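Long-range contacts in glycosyltransferase (Streptomyces viridochromogenes, PDB 2IUY), which probably transfers a sugar from a nucleotide-activated donor, as a retaining family GT4 enzyme, during biosynthesis of the antibiotic avilamycin A: residues 51-56 with 66-71; 190-195 with 215-220; 106-111 with 330-335. One frame throughout, in Å; residues are numbered along the deposited sequence.

Contact 1: residues 51-56 with 66-71; sequences FLLGAP and TVVPAG
Backbone pairing, one bridging water and apolar packing share the work between 51-56 and 66-71. Two parallel bridges, F51 with T66 and L52 with V67, are held by L52, whose N donates to T66 O at 2.9 Å and whose O accepts from V68 N at 3.0 Å; both bonds run nearly along the C=O axis. Past the bridges the chains separate, and they rejoin where G54 N donates to A70 O at 3.0 Å.

Between the strand ends a water makes three bonds: it donates to L52 O at 2.9 Å and to V68 O at 2.7 Å, and accepts from A55 N at 2.8 Å. L52 O thus accepts from both V68 N and the water, which also joins A55 N to V68 O.

Among the apolar groups, L53 and V68 lie side by side, L53 CD2 reaching V68 CG1 at 3.7 Å, with A70 CB beyond. Helix 73-82 covers this pair through W79. V68 CG2 meets the F51 ring at its edge, while P56 rests its CG on G71 CA at 3.7 Å.

The arrangement is the C-terminal end of the pair made by outermost strand 65-67 and its neighbour 49-53 in the parallel sheet of a Rossmann-like GT-B domain.

Contact 2: residues 190-195 with 215-220; sequences RLVLAG and EPIGEV
E215 lays its side chain over the sheet face that also bears V192, obliquely across R190 and V192. With CG anti to the carbonyl carbon and the chain extended beyond it, the carboxylate sends OE2 to the aliphatic part of R190, 3.4 Å from R190 CB, while OE1 faces V192 CG2. The arginine bends at chi2 (-57°) and carries its guanidinium away; R190 NE stays 5.0 Å from E215 OE2, and the two charged planes are turned 61° apart.

V192 and I217 cross obliquely, the end of I217 coming in toward 190-195. I217 CG1 occupies the crowded position between backbone N and carbonyl carbon (chi1 57°), which brings it to 3.8 Å from V192 CG1 and lets CD1 continue to A194 CB. A194 CB also meets V220 CG1 and CG2, and helix 222-231 covers I217 and V220 through L228. L193 turns to the other face, beside P216.

Beneath these side chains the backbones pair in parallel, closing the beta-alpha-beta unit of strand 191-194, helix 200-210 and strand 214-216: E215 N donates to L191 O at 2.7 Å, L193 N to E215 O at 2.9 Å, and I217 N to L193 O at 3.0 Å. A water then donates to L193 O and G195 O and accepts from G218 N, just past the last direct backbone bond.

Chemically, R190 and E215 meet through methylenes and a carboxylate oxygen, so any attraction between their charges is probably modest. Direct backbone bonds and the water bridge give polar cohesion, the latter tying L193 and G195 to G218, two residues before V220 of the UDP site.

Contact 3: residues 106-111 with 330-335; sequences AFISSH and EQYRRL
I108 has the most surface buried here, followed by L335, with Y332 and A106 contributing about half as much each. The isoleucine projects from strand 106-111 toward the helix and crosses its three helical partners at about a right angle. Its CG1 is anti to the backbone N (chi1 -166°), and chi2 is extended too, so CD1 is carried to Q331 CB at 3.6 Å. CG2, in the crowded position between N and the carbonyl carbon, approaches Y332 CE1 at 3.6 Å; CD1 lies at the edge of that ring, in its plane.

L335 fills the next position one helical turn from Q331. Its CD1 packs on I108 CB at 3.6 Å and also comes to 3.4 Å from the backbone F107 O, while its CB meets A106 CB at 3.8 Å. The interface is thus chiefly apolar; Y332 directs its hydroxyl elsewhere, to a hydrogen bond with H89.

The axis of helical segment 330-335, part of helix 321-336, makes 140° with that of strand 106-111, 8.3 Å away at closest. The strand lies between strands 87-90 and 123-125, and I108 also touches V87 and T124 on them, so this C-terminal helix packs against the N-terminal parallel sheet after a long excursion of the chain.

How the contacts relate
Two similar sheets, each with strand order 3-2-1-4-5-6, frame the three contacts, as expected of a GT-B enzyme. Contacts 1 and 2 occupy equivalent places: each joins an outermost strand to its neighbour, and each has a water where the pairing opens. Their centres are 31 Å apart. Contact 3 shares the sheet of contact 1, about 20 Å away between centres, and returns the C-terminal helix to it; contact 2 lies within the intervening chain, about 37 Å from contact 3 between centres. Contact 2 holds V220 of the UDP site, and E219 hydrogen-bonds Y29, another UDP-site residue. The side chain of A55 in contact 1 is about 11 Å from G30, also of the UDP site.

Contact 1: residues 51-56 with 66-71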
loop_
_atom_site.group_PDB
_atom_site.type_symbol
_atom_site.label_atom_id
_atom_site.label_comp_id
_atom_site.label_asym_id
_atom_site.label_seq_id
_atom_site.Cartn_x
_atom_site.Cartn_y
_atom_site.Cartn_z
ATOM N N PHE A 51 10.595 -15.249 -7.762
ATOM C CA PHE A 51 9.731 -16.395 -7.544
ATOM C C PHE A 51 8.640 -15.838 -6.643
ATOM O O PHE A 51 8.926 -15.375 -5.561
ATOM C CB PHE A 51 10.541 -17.556 -6.894
ATOM C CG PHE A 51 11.639 -18.066 -7.788
ATOM C CD1 PHE A 51 11.402 -19.143 -8.658
ATOM C CD2 PHE A 51 12.877 -17.396 -7.842
ATOM C CE1 PHE A 51 12.400 -19.582 -9.509
ATOM C CE2 PHE A 51 13.904 -17.811 -8.709
ATOM C CZ PHE A 51 13.673 -18.909 -9.529
ATOM N N LEU A 52 7.406 -15.781 -7.169
ATOM C CA LEU A 52 6.294 -15.194 -6.459
ATOM C C LEU A 52 5.563 -16.348 -5.811
ATOM O O LEU A 52 5.211 -17.306 -6.497
ATOM C CB LEU A 52 5.367 -14.367 -7.403
ATOM C CG LEU A 52 4.013 -13.923 -6.861
ATOM C CD1 LEU A 52 4.253 -12.839 -5.745
ATOM C CD2 LEU A 52 3.094 -13.382 -8.012
ATOM N N LEU A 53 5.341 -16.226 -4.501
ATOM C CA LEU A 53 4.679 -17.233 -3.693
ATOM C C LEU A 53 3.479 -16.555 -3.065
ATOM O O LEU A 53 3.468 -15.318 -2.896
ATOM C CB LEU A 53 5.615 -17.704 -2.573
ATOM C CG LEU A 53 6.755 -18.600 -3.013
ATOM C CD1 LEU A 53 7.874 -18.187 -2.131
ATOM C CD2 LEU A 53 6.333 -20.080 -2.719
ATOM N N GLY A 54 2.477 -17.384 -2.761
ATOM C CA GLY A 54 1.271 -16.973 -2.093
ATOM C C GLY A 54 0.350 -16.246 -3.027
ATOM O O GLY A 54 -0.482 -15.468 -2.554
ATOM N N ALA A 55 0.508 -16.460 -4.347
ATOM C CA ALA A 55 -0.364 -15.805 -5.359
ATOM C C ALA A 55 -0.475 -16.607 -6.691
ATOM O O ALA A 55 -0.159 -16.076 -7.778
ATOM C CB ALA A 55 0.108 -14.362 -5.617
ATOM N N PRO A 56 -0.905 -17.882 -6.599
ATOM C CA PRO A 56 -0.930 -18.748 -7.790
ATOM C C PRO A 56 -1.976 -18.213 -8.816
ATOM O O PRO A 56 -2.906 -17.497 -8.441
ATOM C CB PRO A 56 -1.264 -20.154 -7.240
ATOM C CG PRO A 56 -1.805 -19.925 -5.827
ATOM C CD PRO A 56 -1.403 -18.544 -5.374
ATOM N N THR A 66 8.793 -16.170 -12.092
ATOM C CA THR A 66 8.168 -17.465 -11.980
ATOM C C THR A 66 7.062 -17.377 -10.942
ATOM O O THR A 66 7.336 -17.022 -9.778
ATOM C CB THR A 66 9.194 -18.547 -11.526
ATOM O OG1 THR A 66 10.215 -18.714 -12.522
ATOM C CG2 THR A 66 8.512 -19.866 -11.233
ATOM N N VAL A 67 5.819 -17.668 -11.365
ATOM C CA VAL A 67 4.689 -17.793 -10.436
ATOM C C VAL A 67 4.623 -19.212 -9.900
ATOM O O VAL A 67 4.304 -20.147 -10.622
ATOM C CB VAL A 67 3.312 -17.241 -11.010
ATOM C CG1 VAL A 67 2.226 -17.189 -9.924
ATOM C CG2 VAL A 67 3.512 -15.832 -11.533
ATOM N N VAL A 68 4.983 -19.357 -8.626
ATOM C CA VAL A 68 5.040 -20.662 -7.950
ATOM C C VAL A 68 3.622 -21.101 -7.580
ATOM O O VAL A 68 2.869 -20.335 -6.940
ATOM C CB VAL A 68 5.957 -20.621 -6.667
ATOM C CG1 VAL A 68 5.957 -21.956 -5.939
ATOM C CG2 VAL A 68 7.378 -20.227 -7.021
ATOM N N PRO A 69 3.235 -22.320 -7.978
ATOM C CA PRO A 69 1.898 -22.813 -7.631
ATOM C C PRO A 69 1.706 -23.191 -6.147
ATOM O O PRO A 69 1.332 -24.329 -5.820
ATOM C CB PRO A 69 1.727 -24.017 -8.581
ATOM C CG PRO A 69 3.108 -24.515 -8.774
ATOM C CD PRO A 69 3.958 -23.266 -8.849
ATOM N N ALA A 70 1.958 -22.234 -5.257
ATOM C CA ALA A 70 1.814 -22.441 -3.816
ATOM C C ALA A 70 1.032 -21.288 -3.264
ATOM O O ALA A 70 1.450 -20.127 -3.349
ATOM C CB ALA A 70 3.195 -22.576 -3.114
ATOM N N GLY A 71 -0.150 -21.633 -2.784
ATOM C CA GLY A 71 -1.104 -20.708 -2.230
ATOM C C GLY A 71 -1.062 -20.791 -0.735
ATOM O O GLY A 71 -0.739 -19.811 -0.089
HETATM O O HOH W 1 2.353 -17.835 -5.996
#

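Contact 2: residues 190-195 with 215-220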
loop_
_atom_site.group_PDB
_atom_site.type_symbol
_atom_site.label_atom_id
_atom_site.label_comp_id
_atom_site.label_asym_id
_atom_site.label_seq_id
_atom_site.Cartn_x
_atom_site.Cartn_y
_atom_site.Cartn_z
ATOM N N ARG A 190 -18.266 16.420 -4.226
ATOM C CA ARG A 190 -18.611 15.013 -4.203
ATOM C C ARG A 190 -17.397 14.176 -3.743
ATOM O O ARG A 190 -16.255 14.556 -3.940
ATOM C CB ARG A 190 -19.140 14.593 -5.575
ATOM C CG ARG A 190 -20.342 15.439 -6.002
ATOM C CD ARG A 190 -21.508 15.362 -4.951
ATOM N NE ARG A 190 -22.375 16.545 -5.033
ATOM C CZ ARG A 190 -22.395 17.563 -4.159
ATOM N NH1 ARG A 190 -21.617 17.563 -3.084
ATOM N NH2 ARG A 190 -23.221 18.593 -4.357
ATOM N N LEU A 191 -17.690 13.094 -3.042
ATOM C CA LEU A 191 -16.738 12.106 -2.632
ATOM C C LEU A 191 -17.199 10.744 -3.165
ATOM O O LEU A 191 -18.213 10.181 -2.712
ATOM C CB LEU A 191 -16.623 12.058 -1.109
ATOM C CG LEU A 191 -15.668 10.978 -0.571
ATOM C CD1 LEU A 191 -14.227 11.375 -0.809
ATOM C CD2 LEU A 191 -15.933 10.738 0.921
ATOM N N VAL A 192 -16.421 10.224 -4.120
ATOM C CA VAL A 192 -16.505 8.825 -4.498
ATOM C C VAL A 192 -15.854 7.933 -3.433
ATOM O O VAL A 192 -14.695 8.137 -3.042
ATOM C CB VAL A 192 -15.883 8.613 -5.891
ATOM C CG1 VAL A 192 -15.885 7.156 -6.266
ATOM C CG2 VAL A 192 -16.676 9.409 -6.905
ATOM N N LEU A 193 -16.646 7.001 -2.919
ATOM C CA LEU A 193 -16.189 6.023 -1.972
ATOM C C LEU A 193 -15.966 4.730 -2.716
ATOM O O LEU A 193 -16.921 3.956 -2.949
ATOM C CB LEU A 193 -17.216 5.786 -0.871
ATOM C CG LEU A 193 -17.332 6.698 0.329
ATOM C CD1 LEU A 193 -18.532 6.188 1.116
ATOM C CD2 LEU A 193 -16.120 6.538 1.170
ATOM N N ALA A 194 -14.707 4.527 -3.104
ATOM C CA ALA A 194 -14.293 3.375 -3.878
ATOM C C ALA A 194 -13.513 2.329 -3.048
ATOM O O ALA A 194 -12.291 2.423 -2.860
ATOM C CB ALA A 194 -13.479 3.816 -5.069
ATOM N N GLY A 195 -14.217 1.305 -2.607
ATOM C CA GLY A 195 -13.619 0.181 -1.910
ATOM C C GLY A 195 -14.726 -0.597 -1.228
ATOM O O GLY A 195 -15.900 -0.171 -1.272
ATOM N N GLU A 215 -20.698 9.247 -2.929
ATOM C CA GLU A 215 -21.161 8.299 -3.925
ATOM C C GLU A 215 -20.388 7.010 -3.716
ATOM O O GLU A 215 -19.250 6.886 -4.188
ATOM C CB GLU A 215 -20.984 8.819 -5.366
ATOM C CG GLU A 215 -21.477 10.256 -5.569
ATOM C CD GLU A 215 -20.974 10.912 -6.870
ATOM O OE1 GLU A 215 -20.520 10.169 -7.795
ATOM O OE2 GLU A 215 -21.046 12.173 -6.952
ATOM N N PRO A 216 -21.012 6.052 -3.011
ATOM C CA PRO A 216 -20.380 4.759 -2.722
ATOM C C PRO A 216 -20.517 3.848 -3.926
ATOM O O PRO A 216 -21.647 3.602 -4.375
ATOM C CB PRO A 216 -21.209 4.222 -1.546
ATOM C CG PRO A 216 -22.220 5.325 -1.173
ATOM C CD PRO A 216 -22.366 6.139 -2.404
ATOM N N ILE A 217 -19.402 3.349 -4.441
ATOM C CA ILE A 217 -19.419 2.551 -5.670
ATOM C C ILE A 217 -18.983 1.113 -5.433
ATOM O O ILE A 217 -19.091 0.266 -6.302
ATOM C CB ILE A 217 -18.631 3.252 -6.814
ATOM C CG1 ILE A 217 -17.185 3.554 -6.414
ATOM C CG2 ILE A 217 -19.267 4.587 -7.156
ATOM C CD1 ILE A 217 -16.264 3.589 -7.619
ATOM N N GLY A 218 -18.536 0.839 -4.212
ATOM C CA GLY A 218 -18.099 -0.483 -3.831
ATOM C C GLY A 218 -16.685 -0.755 -4.326
ATOM O O GLY A 218 -15.998 0.153 -4.818
ATOM N N GLU A 219 -16.265 -2.016 -4.182
ATOM C CA GLU A 219 -14.907 -2.437 -4.511
ATOM C C GLU A 219 -14.626 -2.089 -5.971
ATOM O O GLU A 219 -15.470 -2.290 -6.837
ATOM C CB GLU A 219 -14.744 -3.942 -4.244
ATOM C CG GLU A 219 -13.295 -4.482 -4.264
ATOM C CD GLU A 219 -13.221 -5.968 -3.985
ATOM O OE1 GLU A 219 -14.087 -6.520 -3.244
ATOM O OE2 GLU A 219 -12.280 -6.590 -4.493
ATOM N N VAL A 220 -13.456 -1.530 -6.226
ATOM C CA VAL A 220 -13.027 -1.245 -7.589
ATOM C C VAL A 220 -11.713 -1.974 -7.893
ATOM O O VAL A 220 -11.036 -2.482 -6.973
ATOM C CB VAL A 220 -12.832 0.277 -7.871
ATOM C CG1 VAL A 220 -14.140 1.031 -7.746
ATOM C CG2 VAL A 220 -11.763 0.867 -6.942
HETATM O O HOH W 2 -17.960 1.888 -1.300
#

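Contact 3: residues 106-111 with 330-335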
loop_
_atom_site.group_PDB
_atom_site.type_symbol
_atom_site.label_atom_id
_atom_site.label_comp_id
_atom_site.label_asym_id
_atom_site.label_seq_id
_atom_site.Cartn_x
_atom_site.Cartn_y
_atom_site.Cartn_z
ATOM N N ALA A 106 19.032 -15.866 2.865
ATOM C CA ALA A 106 18.703 -14.718 3.729
ATOM C C ALA A 106 17.191 -14.599 3.895
ATOM O O ALA A 106 16.420 -14.898 2.977
ATOM C CB ALA A 106 19.271 -13.387 3.114
ATOM N N PHE A 107 16.774 -14.163 5.074
ATOM C CA PHE A 107 15.364 -13.916 5.325
ATOM C C PHE A 107 15.149 -12.420 5.644
ATOM O O PHE A 107 15.823 -11.841 6.512
ATOM C CB PHE A 107 14.824 -14.810 6.442
ATOM C CG PHE A 107 13.363 -14.651 6.661
ATOM C CD1 PHE A 107 12.435 -15.325 5.848
ATOM C CD2 PHE A 107 12.890 -13.796 7.661
ATOM C CE1 PHE A 107 11.057 -15.149 6.049
ATOM C CE2 PHE A 107 11.521 -13.636 7.889
ATOM C CZ PHE A 107 10.608 -14.288 7.070
ATOM N N ILE A 108 14.231 -11.805 4.895
ATOM C CA ILE A 108 13.872 -10.398 5.092
ATOM C C ILE A 108 12.356 -10.240 5.033
ATOM O O ILE A 108 11.662 -10.999 4.337
ATOM C CB ILE A 108 14.593 -9.446 4.023
ATOM C CG1 ILE A 108 14.489 -7.959 4.445
ATOM C CG2 ILE A 108 14.099 -9.719 2.565
ATOM C CD1 ILE A 108 15.418 -6.990 3.651
ATOM N N SER A 109 11.837 -9.251 5.763
ATOM C CA SER A 109 10.370 -8.972 5.712
ATOM C C SER A 109 10.097 -7.523 5.373
ATOM O O SER A 109 10.854 -6.668 5.774
ATOM C CB SER A 109 9.693 -9.302 7.083
ATOM O OG SER A 109 9.956 -10.654 7.473
ATOM N N SER A 110 8.987 -7.246 4.690
ATOM C CA SER A 110 8.391 -5.893 4.707
ATOM C C SER A 110 7.144 -6.007 5.588
ATOM O O SER A 110 6.207 -6.736 5.270
ATOM C CB SER A 110 7.953 -5.419 3.322
ATOM O OG SER A 110 9.026 -5.189 2.436
ATOM N N HIS A 111 7.146 -5.282 6.687
ATOM C CA HIS A 111 5.988 -5.171 7.559
ATOM C C HIS A 111 4.919 -4.207 7.064
ATOM O O HIS A 111 5.167 -3.012 6.918
ATOM C CB HIS A 111 6.413 -4.799 8.980
ATOM C CG HIS A 111 5.420 -5.252 10.001
ATOM N ND1 HIS A 111 4.890 -6.528 9.988
ATOM C CD2 HIS A 111 4.804 -4.593 11.013
ATOM C CE1 HIS A 111 4.007 -6.640 10.963
ATOM N NE2 HIS A 111 3.935 -5.481 11.597
ATOM N N GLU A 330 19.992 -3.631 -1.514
ATOM C CA GLU A 330 21.041 -3.221 -0.580
ATOM C C GLU A 330 20.870 -3.958 0.749
ATOM O O GLU A 330 21.851 -4.441 1.286
ATOM C CB GLU A 330 21.054 -1.672 -0.394
ATOM C CG GLU A 330 22.194 -1.130 0.503
ATOM C CD GLU A 330 22.043 0.350 0.903
ATOM O OE1 GLU A 330 20.979 0.986 0.615
ATOM O OE2 GLU A 330 23.010 0.876 1.531
ATOM N N GLN A 331 19.634 -4.053 1.264
ATOM C CA GLN A 331 19.326 -4.832 2.489
ATOM C C GLN A 331 19.454 -6.341 2.301
ATOM O O GLN A 331 19.916 -7.017 3.173
ATOM C CB GLN A 331 17.930 -4.483 3.062
ATOM C CG GLN A 331 17.726 -2.989 3.396
ATOM C CD GLN A 331 18.847 -2.443 4.302
ATOM O OE1 GLN A 331 19.303 -3.143 5.188
ATOM N NE2 GLN A 331 19.298 -1.213 4.058
ATOM N N TYR A 332 19.061 -6.872 1.164
ATOM C CA TYR A 332 19.353 -8.278 0.856
ATOM C C TYR A 332 20.845 -8.582 0.961
ATOM O O TYR A 332 21.221 -9.572 1.555
ATOM C CB TYR A 332 18.908 -8.672 -0.565
ATOM C CG TYR A 332 17.436 -8.451 -0.946
ATOM C CD1 TYR A 332 16.445 -8.112 -0.003
ATOM C CD2 TYR A 332 17.043 -8.587 -2.284
ATOM C CE1 TYR A 332 15.075 -7.941 -0.425
ATOM C CE2 TYR A 332 15.737 -8.409 -2.677
ATOM C CZ TYR A 332 14.759 -8.092 -1.751
ATOM O OH TYR A 332 13.456 -7.905 -2.247
ATOM N N ARG A 333 21.672 -7.758 0.324
ATOM C CA ARG A 333 23.130 -7.915 0.378
ATOM C C ARG A 333 23.713 -7.742 1.779
ATOM O O ARG A 333 24.718 -8.408 2.125
ATOM C CB ARG A 333 23.822 -6.979 -0.641
ATOM C CG ARG A 333 23.441 -7.359 -2.087
ATOM C CD ARG A 333 24.456 -6.922 -3.100
ATOM N NE ARG A 333 23.933 -6.968 -4.466
ATOM C CZ ARG A 333 23.925 -8.042 -5.253
ATOM N NH1 ARG A 333 24.427 -9.203 -4.846
ATOM N NH2 ARG A 333 23.419 -7.928 -6.477
ATOM N N ARG A 334 23.115 -6.846 2.565
ATOM C CA ARG A 334 23.486 -6.663 3.984
ATOM C C ARG A 334 23.319 -7.980 4.742
ATOM O O ARG A 334 24.218 -8.429 5.436
ATOM C CB ARG A 334 22.620 -5.552 4.602
ATOM C CG ARG A 334 22.703 -5.441 6.144
ATOM C CD ARG A 334 21.890 -4.249 6.601
ATOM N NE ARG A 334 21.966 -3.904 8.027
ATOM C CZ ARG A 334 21.136 -3.013 8.573
ATOM N NH1 ARG A 334 20.187 -2.454 7.808
ATOM N NH2 ARG A 334 21.228 -2.689 9.850
ATOM N N LEU A 335 22.171 -8.619 4.555
ATOM C CA LEU A 335 21.884 -9.902 5.144
ATOM C C LEU A 335 22.770 -11.041 4.621
ATOM O O LEU A 335 23.236 -11.877 5.400
ATOM C CB LEU A 335 20.373 -10.229 4.979
ATOM C CG LEU A 335 19.381 -9.360 5.789
ATOM C CD1 LEU A 335 17.986 -9.498 5.209
ATOM C CD2 LEU A 335 19.345 -9.671 7.283
#